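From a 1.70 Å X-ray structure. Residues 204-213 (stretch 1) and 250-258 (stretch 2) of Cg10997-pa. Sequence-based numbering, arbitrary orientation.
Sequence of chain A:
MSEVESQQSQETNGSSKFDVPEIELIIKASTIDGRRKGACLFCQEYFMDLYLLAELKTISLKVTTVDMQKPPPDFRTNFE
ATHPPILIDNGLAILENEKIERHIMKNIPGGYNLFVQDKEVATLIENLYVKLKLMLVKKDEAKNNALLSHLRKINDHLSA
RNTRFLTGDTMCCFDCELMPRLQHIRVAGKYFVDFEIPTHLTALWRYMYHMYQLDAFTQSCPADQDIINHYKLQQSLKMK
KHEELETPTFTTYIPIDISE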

ATOM      1  N   LEU A 204      -1.883  16.837  -4.086  1.00 23.52           N
ATOM      2  CA  LEU A 204      -1.519  15.422  -4.280  1.00 27.88           C
ATOM      3  C   LEU A 204      -0.002  15.220  -4.223  1.00 26.10           C
ATOM      4  O   LEU A 204       0.493  14.270  -3.608  1.00 24.75           O
ATOM      5  CB  LEU A 204      -2.154  14.883  -5.574  1.00 24.83           C
ATOM      6  CG  LEU A 204      -2.026  13.336  -5.725  1.00 24.19           C
ATOM      7  CD1 LEU A 204      -2.711  12.553  -4.558  1.00 26.86           C
ATOM      8  CD2 LEU A 204      -2.524  12.871  -7.103  1.00 27.33           C
ATOM      9  N   TRP A 205       0.749  16.125  -4.844  1.00 23.81           N
ATOM     10  CA  TRP A 205       2.209  15.976  -4.844  1.00 24.59           C
ATOM     11  C   TRP A 205       2.710  16.211  -3.432  1.00 29.91           C
ATOM     12  O   TRP A 205       3.603  15.518  -2.961  1.00 29.54           O
ATOM     13  CB  TRP A 205       2.835  16.929  -5.886  1.00 26.17           C
ATOM     14  CG  TRP A 205       2.902  16.301  -7.211  1.00 28.44           C
ATOM     15  CD1 TRP A 205       2.279  16.715  -8.371  1.00 26.17           C
ATOM     16  CD2 TRP A 205       3.622  15.098  -7.542  1.00 25.62           C
ATOM     17  NE1 TRP A 205       2.586  15.850  -9.386  1.00 27.40           N
ATOM     18  CE2 TRP A 205       3.401  14.851  -8.923  1.00 28.91           C
ATOM     19  CE3 TRP A 205       4.442  14.215  -6.793  1.00 25.99           C
ATOM     20  CZ2 TRP A 205       3.969  13.763  -9.603  1.00 24.99           C
ATOM     21  CZ3 TRP A 205       5.011  13.082  -7.457  1.00 25.91           C
ATOM     22  CH2 TRP A 205       4.768  12.880  -8.859  1.00 28.10           C
ATOM     23  N   ARG A 206       2.053  17.120  -2.726  1.00 27.29           N
ATOM     24  CA  ARG A 206       2.410  17.415  -1.318  1.00 27.41           C
ATOM     25  C   ARG A 206       2.090  16.178  -0.440  1.00 29.57           C
ATOM     26  O   ARG A 206       2.863  15.814   0.435  1.00 27.75           O
ATOM     27  CB  ARG A 206       1.679  18.657  -0.860  1.00 32.26           C
ATOM     28  CG  ARG A 206       1.925  19.068   0.611  1.00 37.18           C
ATOM     29  CD  ARG A 206       1.246  20.429   1.011  1.00 40.81           C
ATOM     30  NE  ARG A 206      -0.019  20.741   0.317  1.00 48.57           N
ATOM     31  CZ  ARG A 206      -0.169  21.718  -0.601  1.00 50.28           C
ATOM     32  NH1 ARG A 206       0.866  22.501  -0.943  1.00 52.86           N
ATOM     33  NH2 ARG A 206      -1.356  21.926  -1.187  1.00 49.72           N
ATOM     34  N   TYR A 207       0.975  15.503  -0.714  1.00 24.97           N
ATOM     35  CA  TYR A 207       0.647  14.282   0.006  1.00 24.08           C
ATOM     36  C   TYR A 207       1.745  13.203  -0.234  1.00 25.52           C
ATOM     37  O   TYR A 207       2.191  12.537   0.708  1.00 24.92           O
ATOM     38  CB  TYR A 207      -0.725  13.780  -0.520  1.00 23.30           C
ATOM     39  CG  TYR A 207      -1.287  12.544   0.124  1.00 22.77           C
ATOM     40  CD1 TYR A 207      -1.889  12.574   1.386  1.00 26.26           C
ATOM     41  CD2 TYR A 207      -1.259  11.341  -0.574  1.00 23.53           C
ATOM     42  CE1 TYR A 207      -2.474  11.428   1.969  1.00 25.51           C
ATOM     43  CE2 TYR A 207      -1.851  10.157  -0.017  1.00 25.90           C
ATOM     44  CZ  TYR A 207      -2.458  10.211   1.217  1.00 22.65           C
ATOM     45  OH  TYR A 207      -3.015   9.052   1.672  1.00 23.74           O
ATOM     46  N   MET A 208       2.159  13.020  -1.502  1.00 24.36           N
ATOM     47  CA  MET A 208       3.197  12.038  -1.816  1.00 28.05           C
ATOM     48  C   MET A 208       4.539  12.422  -1.181  1.00 25.50           C
ATOM     49  O   MET A 208       5.290  11.554  -0.672  1.00 25.82           O
ATOM     50  CB  MET A 208       3.284  11.825  -3.338  1.00 23.41           C
ATOM     51  CG  MET A 208       2.027  11.162  -3.850  1.00 23.83           C
ATOM     52  SD  MET A 208       2.107  10.655  -5.568  1.00 26.52           S
ATOM     53  CE  MET A 208       1.601  12.137  -6.398  1.00 26.86           C
ATOM     54  N   TYR A 209       4.817  13.717  -1.143  1.00 28.05           N
ATOM     55  CA  TYR A 209       6.018  14.185  -0.497  1.00 29.86           C
ATOM     56  C   TYR A 209       6.023  13.653   0.936  1.00 28.42           C
ATOM     57  O   TYR A 209       6.988  13.011   1.374  1.00 31.59           O
ATOM     58  CB  TYR A 209       6.072  15.693  -0.543  1.00 37.60           C
ATOM     59  CG  TYR A 209       7.263  16.254   0.148  1.00 43.93           C
ATOM     60  CD1 TYR A 209       8.514  16.234  -0.474  1.00 43.67           C
ATOM     61  CD2 TYR A 209       7.151  16.808   1.404  1.00 42.33           C
ATOM     62  CE1 TYR A 209       9.636  16.758   0.162  1.00 47.51           C
ATOM     63  CE2 TYR A 209       8.248  17.338   2.038  1.00 46.99           C
ATOM     64  CZ  TYR A 209       9.497  17.298   1.408  1.00 44.92           C
ATOM     65  OH  TYR A 209      10.616  17.841   2.032  1.00 47.65           O
ATOM     66  N   HIS A 210       4.931  13.858   1.639  1.00 25.94           N
ATOM     67  CA  HIS A 210       4.800  13.319   2.996  1.00 27.55           C
ATOM     68  C   HIS A 210       4.812  11.827   3.093  1.00 30.42           C
ATOM     69  O   HIS A 210       5.263  11.295   4.080  1.00 29.27           O
ATOM     70  CB  HIS A 210       3.586  13.879   3.684  1.00 30.76           C
ATOM     71  CG  HIS A 210       3.666  15.361   3.883  1.00 35.83           C
ATOM     72  ND1 HIS A 210       4.778  15.972   4.426  1.00 38.67           N
ATOM     73  CD2 HIS A 210       2.812  16.359   3.543  1.00 34.58           C
ATOM     74  CE1 HIS A 210       4.589  17.285   4.446  1.00 37.93           C
ATOM     75  NE2 HIS A 210       3.397  17.545   3.926  1.00 37.57           N
ATOM     76  N   MET A 211       4.246  11.140   2.092  1.00 24.69           N
ATOM     77  CA  MET A 211       4.286   9.680   2.051  1.00 23.24           C
ATOM     78  C   MET A 211       5.673   9.116   2.035  1.00 24.94           C
ATOM     79  O   MET A 211       5.947   8.084   2.680  1.00 27.58           O
ATOM     80  CB  MET A 211       3.476   9.208   0.818  1.00 23.57           C
ATOM     81  CG  MET A 211       3.962   8.108   0.068  1.00 32.28           C
ATOM     82  SD  MET A 211       2.675   7.905  -1.243  1.00 25.79           S
ATOM     83  CE  MET A 211       3.772   7.863  -2.622  1.00 32.51           C
ATOM     84  N   TYR A 212       6.579   9.815   1.363  1.00 23.79           N
ATOM     85  CA  TYR A 212       7.940   9.343   1.303  1.00 28.05           C
ATOM     86  C   TYR A 212       8.722   9.616   2.581  1.00 33.28           C
ATOM     87  O   TYR A 212       9.797   9.036   2.741  1.00 38.36           O
ATOM     88  CB  TYR A 212       8.631   9.959   0.110  1.00 26.67           C
ATOM     89  CG  TYR A 212       8.037   9.483  -1.223  1.00 23.79           C
ATOM     90  CD1 TYR A 212       7.869   8.070  -1.520  1.00 21.29           C
ATOM     91  CD2 TYR A 212       7.652  10.424  -2.205  1.00 25.05           C
ATOM     92  CE1 TYR A 212       7.308   7.638  -2.694  1.00 24.66           C
ATOM     93  CE2 TYR A 212       7.106   9.989  -3.417  1.00 23.21           C
ATOM     94  CZ  TYR A 212       6.971   8.611  -3.667  1.00 24.15           C
ATOM     95  OH  TYR A 212       6.437   8.210  -4.824  1.00 23.85           O
ATOM     96  N   GLN A 213       8.219  10.520   3.435  1.00 30.25           N
ATOM     97  CA  GLN A 213       8.815  10.813   4.764  1.00 30.95           C
ATOM     98  C   GLN A 213       8.278   9.866   5.834  1.00 37.77           C
ATOM     99  O   GLN A 213       8.740   9.912   6.985  1.00 34.55           O
ATOM    100  CB  GLN A 213       8.552  12.258   5.197  1.00 34.43           C
ATOM    101  CG  GLN A 213       9.258  13.293   4.362  1.00 38.07           C
ATOM    102  CD  GLN A 213       8.919  14.739   4.768  1.00 43.54           C
ATOM    103  OE1 GLN A 213       7.955  15.002   5.519  1.00 44.75           O
ATOM    104  NE2 GLN A 213       9.693  15.685   4.243  1.00 43.12           N
ATOM    105  N   PHE A 250      14.145   2.862  -5.592  1.00 29.24           N
ATOM    106  CA  PHE A 250      12.820   3.333  -5.116  1.00 31.99           C
ATOM    107  C   PHE A 250      12.518   4.700  -5.700  1.00 33.78           C
ATOM    108  O   PHE A 250      13.264   5.641  -5.441  1.00 30.15           O
ATOM    109  CB  PHE A 250      12.868   3.402  -3.572  1.00 33.02           C
ATOM    110  CG  PHE A 250      13.103   2.075  -2.968  1.00 33.26           C
ATOM    111  CD1 PHE A 250      12.036   1.216  -2.700  1.00 34.74           C
ATOM    112  CD2 PHE A 250      14.420   1.585  -2.823  1.00 36.29           C
ATOM    113  CE1 PHE A 250      12.258  -0.072  -2.206  1.00 33.94           C
ATOM    114  CE2 PHE A 250      14.640   0.265  -2.337  1.00 35.98           C
ATOM    115  CZ  PHE A 250      13.565  -0.558  -2.039  1.00 37.05           C
ATOM    116  N   THR A 251      11.444   4.824  -6.488  1.00 28.66           N
ATOM    117  CA  THR A 251      10.971   6.143  -6.936  1.00 24.39           C
ATOM    118  C   THR A 251      10.473   6.959  -5.716  1.00 24.48           C
ATOM    119  O   THR A 251       9.481   6.585  -5.037  1.00 27.12           O
ATOM    120  CB  THR A 251       9.856   6.020  -7.972  1.00 26.80           C
ATOM    121  OG1 THR A 251      10.397   5.520  -9.239  1.00 27.36           O
ATOM    122  CG2 THR A 251       9.112   7.400  -8.175  1.00 29.07           C
ATOM    123  N   THR A 252      11.085   8.123  -5.522  1.00 23.58           N
ATOM    124  CA  THR A 252      10.739   9.033  -4.438  1.00 23.98           C
ATOM    125  C   THR A 252      10.746  10.517  -4.808  1.00 26.65           C
ATOM    126  O   THR A 252      10.429  11.392  -3.947  1.00 28.76           O
ATOM    127  CB  THR A 252      11.605   8.883  -3.167  1.00 34.48           C
ATOM    128  OG1 THR A 252      12.974   9.163  -3.503  1.00 31.10           O
ATOM    129  CG2 THR A 252      11.424   7.503  -2.490  1.00 28.87           C
ATOM    130  N   TYR A 253      11.085  10.831  -6.055  1.00 28.70           N
ATOM    131  CA  TYR A 253      11.230  12.257  -6.391  1.00 30.26           C
ATOM    132  C   TYR A 253       9.901  12.951  -6.512  1.00 29.77           C
ATOM    133  O   TYR A 253       8.886  12.336  -6.836  1.00 28.43           O
ATOM    134  CB  TYR A 253      12.044  12.464  -7.693  1.00 31.61           C
ATOM    135  CG  TYR A 253      11.352  11.973  -8.921  1.00 29.97           C
ATOM    136  CD1 TYR A 253      11.473  10.649  -9.307  1.00 30.35           C
ATOM    137  CD2 TYR A 253      10.582  12.825  -9.706  1.00 32.20           C
ATOM    138  CE1 TYR A 253      10.844  10.186 -10.424  1.00 34.80           C
ATOM    139  CE2 TYR A 253       9.962  12.361 -10.846  1.00 33.85           C
ATOM    140  CZ  TYR A 253      10.092  11.043 -11.185  1.00 33.28           C
ATOM    141  OH  TYR A 253       9.462  10.531 -12.307  1.00 40.10           O
ATOM    142  N   ILE A 254       9.925  14.253  -6.280  1.00 31.56           N
ATOM    143  CA  ILE A 254       8.750  15.119  -6.394  1.00 32.18           C
ATOM    144  C   ILE A 254       9.151  16.138  -7.511  1.00 34.11           C
ATOM    145  O   ILE A 254      10.231  16.764  -7.411  1.00 33.08           O
ATOM    146  CB  ILE A 254       8.457  15.775  -5.051  1.00 34.58           C
ATOM    147  CG1 ILE A 254       8.276  14.725  -3.904  1.00 31.01           C
ATOM    148  CG2 ILE A 254       7.256  16.747  -5.144  1.00 34.10           C
ATOM    149  CD1 ILE A 254       6.988  13.864  -4.111  1.00 33.60           C
ATOM    150  N   PRO A 255       8.352  16.241  -8.604  1.00 33.89           N
ATOM    151  CA  PRO A 255       8.694  17.149  -9.711  1.00 30.45           C
ATOM    152  C   PRO A 255       8.458  18.628  -9.427  1.00 35.80           C
ATOM    153  O   PRO A 255       8.710  19.462 -10.297  1.00 38.51           O
ATOM    154  CB  PRO A 255       7.849  16.621 -10.899  1.00 34.90           C
ATOM    155  CG  PRO A 255       6.685  15.948 -10.247  1.00 35.69           C
ATOM    156  CD  PRO A 255       7.116  15.485  -8.887  1.00 32.77           C
ATOM    157  N   ILE A 256       8.014  18.968  -8.228  1.00 36.50           N
ATOM    158  CA  ILE A 256       7.805  20.394  -7.894  1.00 44.97           C
ATOM    159  C   ILE A 256       8.377  20.692  -6.538  1.00 45.63           C
ATOM    160  O   ILE A 256       8.654  19.770  -5.782  1.00 41.49           O
ATOM    161  CB  ILE A 256       6.310  20.790  -7.921  1.00 46.44           C
ATOM    162  CG1 ILE A 256       5.483  19.892  -6.989  1.00 46.96           C
ATOM    163  CG2 ILE A 256       5.771  20.692  -9.342  1.00 47.91           C
ATOM    164  CD1 ILE A 256       4.067  20.418  -6.716  1.00 44.10           C
ATOM    165  N   ASP A 257       8.561  21.982  -6.247  1.00 54.10           N
ATOM    166  CA  ASP A 257       8.875  22.465  -4.894  1.00 59.01           C
ATOM    167  C   ASP A 257       7.621  22.422  -4.029  1.00 60.25           C
ATOM    168  O   ASP A 257       6.506  22.675  -4.524  1.00 59.44           O
ATOM    169  CB  ASP A 257       9.388  23.914  -4.939  1.00 65.27           C
ATOM    170  CG  ASP A 257      10.827  24.032  -5.436  1.00 68.39           C
ATOM    171  OD1 ASP A 257      11.632  23.072  -5.287  1.00 68.57           O
ATOM    172  OD2 ASP A 257      11.162  25.122  -5.959  1.00 69.09           O
ATOM    173  N   ILE A 258       7.801  22.140  -2.738  1.00 59.49           N
ATOM    174  CA  ILE A 258       6.658  21.876  -1.847  1.00 60.64           C
ATOM    175  C   ILE A 258       6.235  23.022  -0.887  1.00 62.96           C
ATOM    176  O   ILE A 258       6.998  23.463  -0.019  1.00 63.29           O
ATOM    177  CB  ILE A 258       6.812  20.481  -1.146  1.00 57.30           C
ATOM    178  CG1 ILE A 258       6.368  19.386  -2.117  1.00 54.35           C
ATOM    179  CG2 ILE A 258       5.991  20.368   0.140  1.00 57.29           C
ATOM    180  CD1 ILE A 258       5.113  19.742  -2.927  1.00 54.95           C
TER

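At the centre of this contact a single methyl group, CD1 of Ile254, sits among four residues of the helix. It lies 3.7 Å from CE3 of Trp205, 3.9 Å from CE2 of Tyr212 and 3.7 Å from the backbone N of Tyr209. In both the Trp205 and Tyr212 rings it meets the edge, near the ring plane. The CA-to-CB bond of Ile254 points sideways to the helix, but with chi1 and chi2 both in the m well the end of the side chain comes nearer, and CD1 also reaches CB of Met208 at 4.3 Å. Isoleucine suits this place: its CG1-CD1 branch is slim enough to come up against the helix backbone between the aromatic rings, while its CG2 packs 4.1 Å from CE3 of Trp205.

The spacing of the helix explains why Trp205, Tyr209 and Tyr212 act together. Separated by four and then three residues, they fall on one side of the helix, and all three direct CA-to-CB toward the second stretch. That stretch has no regular secondary structure, and its residues meet those of the helix in reversed order, so Thr252 lies near Tyr212, Ile254 near Tyr209 and Ile258 near Arg206.

Trp205, which is buried, offers a broad flat surface, and Pro255 packs on it. CD of Pro255 stands 3.4 Å from the centroid of the six-membered ring, only 7° off the ring normal, a CH-pi contact. Proline is apt here because its CD, bonded to the ring nitrogen, carries slightly polarised hydrogens that favour an aromatic face. Ile256, wholly hydrocarbon in its side chain, extends the apolar surface, its CD1 3.8 Å from CB of Trp205.

Farther along, Ile258 lays CG2 over one face of the Tyr209 ring, 4.0 Å from CD2, while Ile254 CG1 approaches the edge of the same ring, 3.8 Å from CD1. Ile258 also brings its CD1 within 3.9 Å of CA of Arg206; though on the surface, its branched side chain thus reaches two helix residues. Here the arginine contributes the aliphatic base of its side chain and backbone, while its guanidinium makes no contact with Ile258.

Toward the other end the surroundings become more polar. CA of Thr252 lies over the face of Tyr212, 3.8 Å from the ring centroid and 8° off the normal, a second CH-pi contact, and its methyl CG2 comes 3.7 Å from CD1 of the ring. Its OG1 lies farther from the ring, so threonine suits this surface position. Backbone oxygens also approach: O of Thr251 is 3.4 Å from CE1 of Tyr212, and O of Thr252 is 3.4 Å from CD2 of Tyr212. Tyrosine suits this border, with a ring for packing and an OH that is hydrogen-bonded elsewhere in the structure.

No hydrogen bond crosses between the stretches. The 567 Å² buried between them, counting both sides, rests on apolar packing and the two CH-pi contacts.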